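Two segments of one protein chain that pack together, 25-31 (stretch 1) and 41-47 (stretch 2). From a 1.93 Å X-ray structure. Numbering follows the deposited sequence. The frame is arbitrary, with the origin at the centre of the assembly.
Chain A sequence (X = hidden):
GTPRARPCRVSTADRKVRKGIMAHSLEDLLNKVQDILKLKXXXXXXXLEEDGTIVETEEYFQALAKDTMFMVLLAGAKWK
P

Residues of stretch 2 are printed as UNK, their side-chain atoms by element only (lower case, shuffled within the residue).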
# COMPACT_ATOMS: atom_id res chain seq x y z
N SER A 25 2.83 -6.78 -8.61
CA SER A 25 2.06 -5.65 -9.13
C SER A 25 1.10 -5.12 -8.05
O SER A 25 1.05 -5.66 -6.95
CB SER A 25 1.32 -5.97 -10.43
OG SER A 25 0.56 -7.15 -10.35
N LEU A 26 0.37 -4.06 -8.39
CA LEU A 26 -0.60 -3.44 -7.48
C LEU A 26 -1.60 -4.44 -6.92
O LEU A 26 -1.79 -4.52 -5.70
CB LEU A 26 -1.35 -2.33 -8.23
CG LEU A 26 -2.43 -1.55 -7.47
CD1 LEU A 26 -1.86 -0.95 -6.21
CD2 LEU A 26 -3.01 -0.47 -8.36
N GLU A 27 -2.22 -5.20 -7.82
CA GLU A 27 -3.22 -6.19 -7.47
C GLU A 27 -2.68 -7.15 -6.42
O GLU A 27 -3.32 -7.40 -5.39
CB GLU A 27 -3.61 -6.98 -8.71
CG GLU A 27 -5.09 -7.26 -8.84
CD GLU A 27 -5.38 -8.70 -9.24
OE1 GLU A 27 -4.48 -9.55 -9.10
OE2 GLU A 27 -6.51 -8.98 -9.69
N ASP A 28 -1.50 -7.66 -6.72
CA ASP A 28 -0.83 -8.67 -5.91
C ASP A 28 -0.48 -8.13 -4.54
O ASP A 28 -0.66 -8.81 -3.52
CB ASP A 28 0.44 -9.09 -6.63
CG ASP A 28 0.28 -9.07 -8.15
OD1 ASP A 28 -0.43 -8.17 -8.65
OD2 ASP A 28 0.84 -9.93 -8.85
N LEU A 29 0.03 -6.90 -4.51
CA LEU A 29 0.33 -6.23 -3.26
C LEU A 29 -0.94 -6.15 -2.42
O LEU A 29 -0.94 -6.54 -1.25
CB LEU A 29 0.86 -4.82 -3.51
CG LEU A 29 1.17 -4.02 -2.25
CD1 LEU A 29 2.20 -4.75 -1.41
CD2 LEU A 29 1.65 -2.62 -2.59
N LEU A 30 -2.01 -5.65 -3.03
CA LEU A 30 -3.28 -5.55 -2.34
C LEU A 30 -3.80 -6.90 -1.84
O LEU A 30 -4.50 -6.98 -0.84
CB LEU A 30 -4.32 -4.82 -3.20
CG LEU A 30 -4.51 -3.34 -2.86
CD1 LEU A 30 -4.76 -3.18 -1.37
CD2 LEU A 30 -3.31 -2.50 -3.29
N ASN A 31 -3.43 -7.97 -2.55
CA ASN A 31 -3.72 -9.32 -2.09
C ASN A 31 -2.91 -9.69 -0.84
O ASN A 31 -3.45 -10.25 0.11
CB ASN A 31 -3.47 -10.35 -3.21
CG ASN A 31 -4.51 -10.28 -4.32
OD1 ASN A 31 -5.64 -9.84 -4.10
ND2 ASN A 31 -4.14 -10.73 -5.51
N UNK A 41 -10.08 -6.92 7.32
CA UNK A 41 -10.69 -7.05 6.00
C UNK A 41 -9.77 -6.49 4.92
O UNK A 41 -8.96 -5.60 5.19
o UNK A 41 -13.00 -4.23 6.37
c UNK A 41 -12.09 -5.04 6.66
o UNK A 41 -11.22 -4.80 7.52
c UNK A 41 -12.07 -6.38 5.95
N UNK A 42 -9.88 -7.04 3.72
CA UNK A 42 -8.97 -6.68 2.63
C UNK A 42 -9.07 -5.21 2.25
O UNK A 42 -10.17 -4.69 2.05
c UNK A 42 -8.01 -8.53 -0.58
n UNK A 42 -8.97 -10.37 -1.95
c UNK A 42 -9.23 -7.57 1.41
c UNK A 42 -9.27 -9.14 -1.17
c UNK A 42 -8.32 -7.28 0.23
N UNK A 43 -7.92 -4.53 2.16
CA UNK A 43 -7.87 -3.12 1.77
C UNK A 43 -8.40 -2.92 0.36
O UNK A 43 -8.29 -3.83 -0.46
c UNK A 43 -5.76 -3.85 2.67
c UNK A 43 -6.37 -2.79 1.82
c UNK A 43 -6.58 -5.08 2.44
N UNK A 44 -8.95 -1.74 0.08
CA UNK A 44 -9.57 -1.48 -1.21
C UNK A 44 -8.75 -0.52 -2.07
O UNK A 44 -8.87 -0.52 -3.30
c UNK A 44 -11.76 -0.76 -2.30
c UNK A 44 -13.17 -0.43 -4.68
c UNK A 44 -10.99 -0.93 -1.02
c UNK A 44 -12.13 0.51 -2.74
c UNK A 44 -12.84 0.67 -3.92
c UNK A 44 -12.10 -1.85 -3.08
c UNK A 44 -12.80 -1.69 -4.26
N UNK A 45 -7.92 0.30 -1.43
CA UNK A 45 -7.16 1.31 -2.16
C UNK A 45 -5.73 1.44 -1.62
O UNK A 45 -5.50 1.39 -0.41
o UNK A 45 -7.18 3.64 -2.86
c UNK A 45 -7.87 2.66 -2.10
N UNK A 46 -4.78 1.62 -2.53
CA UNK A 46 -3.41 1.89 -2.14
C UNK A 46 -3.15 3.38 -2.30
O UNK A 46 -3.47 3.98 -3.33
c UNK A 46 -2.42 1.10 -3.00
c UNK A 46 -0.02 0.55 -3.54
c UNK A 46 -0.75 0.83 -1.16
c UNK A 46 -0.96 1.29 -2.59
N UNK A 47 -2.56 3.99 -1.27
CA UNK A 47 -2.38 5.44 -1.28
C UNK A 47 -0.95 5.82 -0.89
O UNK A 47 -0.23 5.01 -0.31
c UNK A 47 -2.78 6.62 0.94
c UNK A 47 -3.42 6.12 -0.35
c UNK A 47 -4.13 7.24 -1.09

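Position 41 carries four side-chain atoms, two carbons followed by two oxygens on the second carbon, and none of them comes within contact distance of stretch 1. The carboxylate carbon is bonded directly to CB, which excludes glutamate with its extra carbon, and both terminal atoms are oxygen, which excludes asparagine. The residue is Asp41. It takes no part in the packing; its high B-factors call for caution about the exact placement.

Position 42 has four carbons in an unbranched row ending in a nitrogen. The third carbon of the row lies 3.8 Å from the backbone O of Leu30, and the terminal nitrogen lies 4.0 Å from OD1 of Asn31. Such a chain is the signature of lysine. Lys42 starts out sideways to the helix at CB, yet its chain comes nearer further along. The distance of 4.0 Å between its NZ and Asn31 OD1 is too long for a hydrogen bond, so this is proximity of polar groups at an exposed edge. The aliphatic part of the chain helps cover Leu30 O, which is buried by the contact and finds no partner anywhere in the model.

At position 43 three carbons close a ring onto the backbone nitrogen, and CB reaches CD1 of Leu30 at 3.6 Å, a van der Waals contact between apolar groups. The closed ring can only be proline. The CA-to-CB bond of Pro43 points toward stretch 1. The backbones also come near here: the CA atoms of Leu30 and Pro43 are 6.6 Å apart.

Position 44 shows one carbon and then a ring of six carbons, with no heteroatom, and touches nothing on stretch 1: phenylalanine. Despite its size, Phe44 contributes little, because CA-to-CB points away from the helix.

Position 45 has one carbon and one oxygen, neither within contact distance of stretch 1, hence serine. Ser45 opens the strand, and its CA-to-CB bond also points away.

Position 46 has four carbons forked at the second. One terminal carbon lies 3.6 Å from CD1 of Leu26 and 3.7 Å from CD2 of Leu29, while CB is 3.7 Å from CD2 of Leu30. The fork gives a leucine pattern, since isoleucine would fork at the first. Leu46 points toward stretch 1 with chi1 t and chi2 p, and the terminal carbon is its CD2. One side chain thus meets three helical leucines.

Position 47 has three carbons, the first carrying the other two, and none touches stretch 1: valine. Val47 is buried, but it is not part of this contact.

The contact is mainly apolar and modest, burying 319 Å² over both sides, with no hydrogen bond across it. The helix holds itself together through bonds such as Leu30 N to Leu26 O, at 2.9 Å, and its axis lies at 102° to the strand. Leucine side chains bridge the gap between them. Leu30 has the largest covered area, 95 Å², its CD1 meeting Pro43 and its CD2 meeting Leu46; Leu26 and Leu29 complete the leucine cluster around Leu46.

Stretch 2, residues 41-47: DKPFSLV
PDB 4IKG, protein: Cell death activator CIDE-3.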